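Local coordinates for protein exonuclease VapC9 (Pyrobaculum aerophilum, PDB 1V8P) that probably acts as the toxin of a type II toxin-antitoxin system, a magnesium-dependent PIN-domain ribonuclease that also degrades single-stranded DNA slowly from its ends, at residues V28-A36 and V123-Q134. The protein carries 1 engineered substitution. Numbering follows the deposited sequence.
Sequences VEYLVDASA and VAESSGLVLVTQ
In the parallel sheet of this PIN domain, strand 30-32 pairs with 130-132, the outermost strand of this chain's sheet, and the C-terminal ends of the two lead to the predicted magnesium site. Y30, L31 and V32 lie in register with V130, L131 and V132, joined by a ladder of four backbone hydrogen bonds that begins at V130 N to E29 O (2.9 Å) and finishes at D33 N to V132 O (3.1 Å). On one face, the Y30 and V130 side chains lie side by side, CD2 of Y30 reaching V130 CB at 3.5 Å, while V132 CG2 meets the same ring atom obliquely; helix 148-156 packs over this side. On the other, L31 has CG anti to the backbone N (chi1 174°) and chi2 near 60°, and its CD2 lies against V123 CB (3.7 Å) on helix 115-127, the two side chains crossing at about a right angle. D33, whose N closes the ladder, is a predicted magnesium ligand and the N-cap of helix 34-40. Its OD1 takes both A36 N (2.9 Å) and, through the syn lone pair, S35 OG. T133 OG1 donates to D33 OD2 at 3.0 Å from above the carboxylate plane and accepts from N of D135, another predicted ligand; D117, the third, lies nearby. Such a grip probably fixes the rotation of the carboxylate. Q134 N in turn donates to S35 OG (2.7 Å).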
ATOM      1  N   VAL C  28       4.400 -18.014 -26.276  1.00 44.91           N
ATOM      2  CA  VAL C  28       3.658 -17.530 -25.126  1.00 43.59           C
ATOM      3  C   VAL C  28       2.203 -17.229 -25.460  1.00 43.31           C
ATOM      4  O   VAL C  28       1.913 -16.524 -26.424  1.00 45.03           O
ATOM      5  CB  VAL C  28       4.324 -16.254 -24.549  1.00 42.44           C
ATOM      6  CG1 VAL C  28       3.546 -15.747 -23.338  1.00 41.34           C
ATOM      7  CG2 VAL C  28       5.755 -16.555 -24.171  1.00 40.90           C
ATOM      8  N   GLU C  29       1.289 -17.766 -24.655  1.00 43.20           N
ATOM      9  CA  GLU C  29      -0.149 -17.551 -24.838  1.00 41.56           C
ATOM     10  C   GLU C  29      -0.732 -16.845 -23.605  1.00 40.34           C
ATOM     11  O   GLU C  29      -1.737 -16.135 -23.691  1.00 40.58           O
ATOM     12  CB  GLU C  29      -0.867 -18.896 -25.040  1.00 42.03           C
ATOM     13  CG  GLU C  29      -0.620 -19.601 -26.371  1.00 42.33           C
ATOM     14  CD  GLU C  29      -1.057 -21.074 -26.359  1.00 45.81           C
ATOM     15  OE1 GLU C  29      -2.190 -21.374 -25.916  1.00 46.55           O
ATOM     16  OE2 GLU C  29      -0.267 -21.943 -26.800  1.00 47.15           O
ATOM     17  N   TYR C  30      -0.094 -17.027 -22.458  1.00 38.74           N
ATOM     18  CA  TYR C  30      -0.594 -16.409 -21.236  1.00 37.88           C
ATOM     19  C   TYR C  30       0.368 -15.486 -20.474  1.00 36.80           C
ATOM     20  O   TYR C  30       1.573 -15.745 -20.394  1.00 37.43           O
ATOM     21  CB  TYR C  30      -1.067 -17.489 -20.268  1.00 37.30           C
ATOM     22  CG  TYR C  30      -2.000 -18.500 -20.868  1.00 40.40           C
ATOM     23  CD1 TYR C  30      -1.516 -19.681 -21.440  1.00 41.46           C
ATOM     24  CD2 TYR C  30      -3.375 -18.282 -20.863  1.00 41.57           C
ATOM     25  CE1 TYR C  30      -2.385 -20.622 -21.988  1.00 42.04           C
ATOM     26  CE2 TYR C  30      -4.255 -19.211 -21.408  1.00 42.18           C
ATOM     27  CZ  TYR C  30      -3.759 -20.381 -21.964  1.00 42.62           C
ATOM     28  OH  TYR C  30      -4.650 -21.309 -22.462  1.00 44.42           O
ATOM     29  N   LEU C  31      -0.190 -14.406 -19.927  1.00 34.48           N
ATOM     30  CA  LEU C  31       0.542 -13.457 -19.096  1.00 32.72           C
ATOM     31  C   LEU C  31       0.002 -13.735 -17.691  1.00 32.11           C
ATOM     32  O   LEU C  31      -1.201 -13.585 -17.450  1.00 32.32           O
ATOM     33  CB  LEU C  31       0.227 -12.005 -19.477  1.00 31.86           C
ATOM     34  CG  LEU C  31       0.850 -10.960 -18.539  1.00 31.02           C
ATOM     35  CD1 LEU C  31       2.366 -11.104 -18.553  1.00 31.01           C
ATOM     36  CD2 LEU C  31       0.462  -9.554 -18.963  1.00 28.62           C
ATOM     37  N   VAL C  32       0.880 -14.150 -16.781  1.00 31.24           N
ATOM     38  CA  VAL C  32       0.489 -14.474 -15.409  1.00 31.03           C
ATOM     39  C   VAL C  32       0.863 -13.369 -14.435  1.00 31.71           C
ATOM     40  O   VAL C  32       1.978 -12.859 -14.485  1.00 32.76           O
ATOM     41  CB  VAL C  32       1.169 -15.785 -14.951  1.00 30.15           C
ATOM     42  CG1 VAL C  32       0.816 -16.085 -13.525  1.00 29.14           C
ATOM     43  CG2 VAL C  32       0.752 -16.927 -15.847  1.00 29.48           C
ATOM     44  N   ASP C  33      -0.054 -12.992 -13.545  1.00 32.06           N
ATOM     45  CA  ASP C  33       0.265 -11.935 -12.582  1.00 31.27           C
ATOM     46  C   ASP C  33       0.568 -12.501 -11.180  1.00 31.19           C
ATOM     47  O   ASP C  33       0.424 -13.703 -10.936  1.00 28.76           O
ATOM     48  CB  ASP C  33      -0.851 -10.862 -12.549  1.00 29.09           C
ATOM     49  CG  ASP C  33      -1.996 -11.207 -11.613  1.00 29.20           C
ATOM     50  OD1 ASP C  33      -2.113 -12.367 -11.160  1.00 30.23           O
ATOM     51  OD2 ASP C  33      -2.798 -10.290 -11.344  1.00 27.74           O
ATOM     52  N   ALA C  34       1.011 -11.629 -10.276  1.00 31.03           N
ATOM     53  CA  ALA C  34       1.387 -12.037  -8.934  1.00 31.30           C
ATOM     54  C   ALA C  34       0.350 -12.881  -8.206  1.00 32.38           C
ATOM     55  O   ALA C  34       0.701 -13.905  -7.609  1.00 31.35           O
ATOM     56  CB  ALA C  34       1.752 -10.812  -8.095  1.00 31.20           C
ATOM     57  N   SER C  35      -0.918 -12.474  -8.248  1.00 31.37           N
ATOM     58  CA  SER C  35      -1.929 -13.254  -7.553  1.00 32.63           C
ATOM     59  C   SER C  35      -2.084 -14.645  -8.156  1.00 32.30           C
ATOM     60  O   SER C  35      -2.291 -15.610  -7.424  1.00 32.47           O
ATOM     61  CB  SER C  35      -3.278 -12.532  -7.554  1.00 34.38           C
ATOM     62  OG  SER C  35      -3.984 -12.751  -8.756  1.00 36.21           O
ATOM     63  N   ALA C  36      -1.978 -14.755  -9.482  1.00 32.60           N
ATOM     64  CA  ALA C  36      -2.106 -16.049 -10.156  1.00 33.61           C
ATOM     65  C   ALA C  36      -0.869 -16.897  -9.909  1.00 35.24           C
ATOM     66  O   ALA C  36      -0.960 -18.076  -9.548  1.00 32.02           O
ATOM     67  CB  ALA C  36      -2.290 -15.855 -11.649  1.00 33.18           C
ATOM     68  N   VAL C 123      -0.367  -5.085 -21.241  1.00 34.07           N
ATOM     69  CA  VAL C 123       0.503  -6.045 -21.908  1.00 34.61           C
ATOM     70  C   VAL C 123      -0.261  -7.203 -22.489  1.00 36.24           C
ATOM     71  O   VAL C 123       0.028  -7.646 -23.603  1.00 38.30           O
ATOM     72  CB  VAL C 123       1.570  -6.607 -20.954  1.00 33.80           C
ATOM     73  CG1 VAL C 123       2.389  -7.707 -21.650  1.00 32.33           C
ATOM     74  CG2 VAL C 123       2.459  -5.488 -20.501  1.00 33.04           C
ATOM     75  N   ALA C 124      -1.233  -7.702 -21.740  1.00 37.41           N
ATOM     76  CA  ALA C 124      -2.023  -8.827 -22.224  1.00 38.03           C
ATOM     77  C   ALA C 124      -2.794  -8.427 -23.489  1.00 38.76           C
ATOM     78  O   ALA C 124      -2.682  -9.082 -24.531  1.00 38.39           O
ATOM     79  CB  ALA C 124      -2.980  -9.293 -21.143  1.00 37.45           C
ATOM     80  N   GLU C 125      -3.554  -7.340 -23.397  1.00 39.35           N
ATOM     81  CA  GLU C 125      -4.337  -6.859 -24.525  1.00 41.06           C
ATOM     82  C   GLU C 125      -3.501  -6.361 -25.709  1.00 42.15           C
ATOM     83  O   GLU C 125      -3.892  -6.554 -26.865  1.00 43.07           O
ATOM     84  CB  GLU C 125      -5.320  -5.772 -24.061  1.00 40.29           C
ATOM     85  CG  GLU C 125      -6.609  -6.341 -23.456  1.00 38.81           C
ATOM     86  CD  GLU C 125      -7.545  -5.277 -22.872  1.00 42.03           C
ATOM     87  OE1 GLU C 125      -7.644  -4.166 -23.447  1.00 41.04           O
ATOM     88  OE2 GLU C 125      -8.199  -5.560 -21.839  1.00 43.23           O
ATOM     89  N   SER C 126      -2.351  -5.750 -25.429  1.00 42.69           N
ATOM     90  CA  SER C 126      -1.480  -5.236 -26.485  1.00 42.01           C
ATOM     91  C   SER C 126      -0.805  -6.332 -27.260  1.00 40.78           C
ATOM     92  O   SER C 126      -0.479  -6.156 -28.428  1.00 42.98           O
ATOM     93  CB  SER C 126      -0.388  -4.344 -25.907  1.00 43.12           C
ATOM     94  OG  SER C 126      -0.885  -3.056 -25.654  1.00 46.70           O
ATOM     95  N   SER C 127      -0.587  -7.457 -26.603  1.00 39.53           N
ATOM     96  CA  SER C 127       0.100  -8.574 -27.224  1.00 39.07           C
ATOM     97  C   SER C 127      -0.826  -9.698 -27.621  1.00 38.67           C
ATOM     98  O   SER C 127      -0.385 -10.701 -28.172  1.00 37.75           O
ATOM     99  CB  SER C 127       1.153  -9.119 -26.267  1.00 39.24           C
ATOM    100  OG  SER C 127       2.076  -8.110 -25.902  1.00 42.08           O
ATOM    101  N   GLY C 128      -2.114  -9.542 -27.351  1.00 39.20           N
ATOM    102  CA  GLY C 128      -3.029 -10.613 -27.692  1.00 38.97           C
ATOM    103  C   GLY C 128      -2.667 -11.834 -26.865  1.00 39.20           C
ATOM    104  O   GLY C 128      -2.519 -12.933 -27.381  1.00 39.89           O
ATOM    105  N   LEU C 129      -2.498 -11.627 -25.567  1.00 38.13           N
ATOM    106  CA  LEU C 129      -2.173 -12.717 -24.661  1.00 36.77           C
ATOM    107  C   LEU C 129      -3.346 -12.830 -23.708  1.00 34.74           C
ATOM    108  O   LEU C 129      -4.104 -11.882 -23.554  1.00 34.95           O
ATOM    109  CB  LEU C 129      -0.900 -12.384 -23.881  1.00 38.49           C
ATOM    110  CG  LEU C 129       0.404 -12.269 -24.682  1.00 39.85           C
ATOM    111  CD1 LEU C 129       1.417 -11.465 -23.875  1.00 39.63           C
ATOM    112  CD2 LEU C 129       0.945 -13.668 -25.016  1.00 39.95           C
ATOM    113  N   VAL C 130      -3.509 -13.985 -23.078  1.00 33.57           N
ATOM    114  CA  VAL C 130      -4.606 -14.154 -22.127  1.00 33.35           C
ATOM    115  C   VAL C 130      -4.070 -13.856 -20.744  1.00 33.82           C
ATOM    116  O   VAL C 130      -3.150 -14.522 -20.284  1.00 33.48           O
ATOM    117  CB  VAL C 130      -5.161 -15.589 -22.115  1.00 33.04           C
ATOM    118  CG1 VAL C 130      -6.131 -15.751 -20.959  1.00 32.38           C
ATOM    119  CG2 VAL C 130      -5.856 -15.905 -23.444  1.00 34.08           C
ATOM    120  N   LEU C 131      -4.645 -12.863 -20.075  1.00 32.94           N
ATOM    121  CA  LEU C 131      -4.189 -12.519 -18.741  1.00 33.19           C
ATOM    122  C   LEU C 131      -4.731 -13.529 -17.727  1.00 33.70           C
ATOM    123  O   LEU C 131      -5.936 -13.770 -17.660  1.00 34.87           O
ATOM    124  CB  LEU C 131      -4.676 -11.115 -18.347  1.00 32.62           C
ATOM    125  CG  LEU C 131      -3.945 -10.323 -17.243  1.00 32.66           C
ATOM    126  CD1 LEU C 131      -4.913  -9.355 -16.578  1.00 29.67           C
ATOM    127  CD2 LEU C 131      -3.369 -11.236 -16.202  1.00 32.69           C
ATOM    128  N   VAL C 132      -3.844 -14.132 -16.948  1.00 32.77           N
ATOM    129  CA  VAL C 132      -4.288 -15.038 -15.898  1.00 31.71           C
ATOM    130  C   VAL C 132      -4.077 -14.246 -14.586  1.00 33.35           C
ATOM    131  O   VAL C 132      -2.971 -13.799 -14.272  1.00 32.55           O
ATOM    132  CB  VAL C 132      -3.482 -16.355 -15.885  1.00 30.08           C
ATOM    133  CG1 VAL C 132      -4.136 -17.348 -14.916  1.00 29.33           C
ATOM    134  CG2 VAL C 132      -3.441 -16.953 -17.303  1.00 28.47           C
ATOM    135  N   THR C 133      -5.159 -14.041 -13.850  1.00 33.82           N
ATOM    136  CA  THR C 133      -5.122 -13.281 -12.612  1.00 34.31           C
ATOM    137  C   THR C 133      -6.142 -13.859 -11.648  1.00 34.34           C
ATOM    138  O   THR C 133      -7.085 -14.529 -12.048  1.00 34.69           O
ATOM    139  CB  THR C 133      -5.461 -11.777 -12.873  1.00 35.28           C
ATOM    140  OG1 THR C 133      -5.634 -11.083 -11.632  1.00 33.66           O
ATOM    141  CG2 THR C 133      -6.734 -11.652 -13.691  1.00 35.30           C
ATOM    142  N   GLN C 134      -5.949 -13.592 -10.370  1.00 34.57           N
ATOM    143  CA  GLN C 134      -6.858 -14.103  -9.375  1.00 35.08           C
ATOM    144  C   GLN C 134      -7.728 -12.951  -8.875  1.00 34.70           C
ATOM    145  O   GLN C 134      -8.686 -13.176  -8.134  1.00 35.26           O
ATOM    146  CB  GLN C 134      -6.053 -14.731  -8.233  1.00 34.98           C
ATOM    147  CG  GLN C 134      -6.730 -15.891  -7.541  1.00 38.70           C
ATOM    148  CD  GLN C 134      -6.915 -17.081  -8.447  1.00 38.47           C
ATOM    149  OE1 GLN C 134      -6.394 -17.116  -9.545  1.00 40.96           O
ATOM    150  NE2 GLN C 134      -7.654 -18.067  -7.986  1.00 38.85           N
TER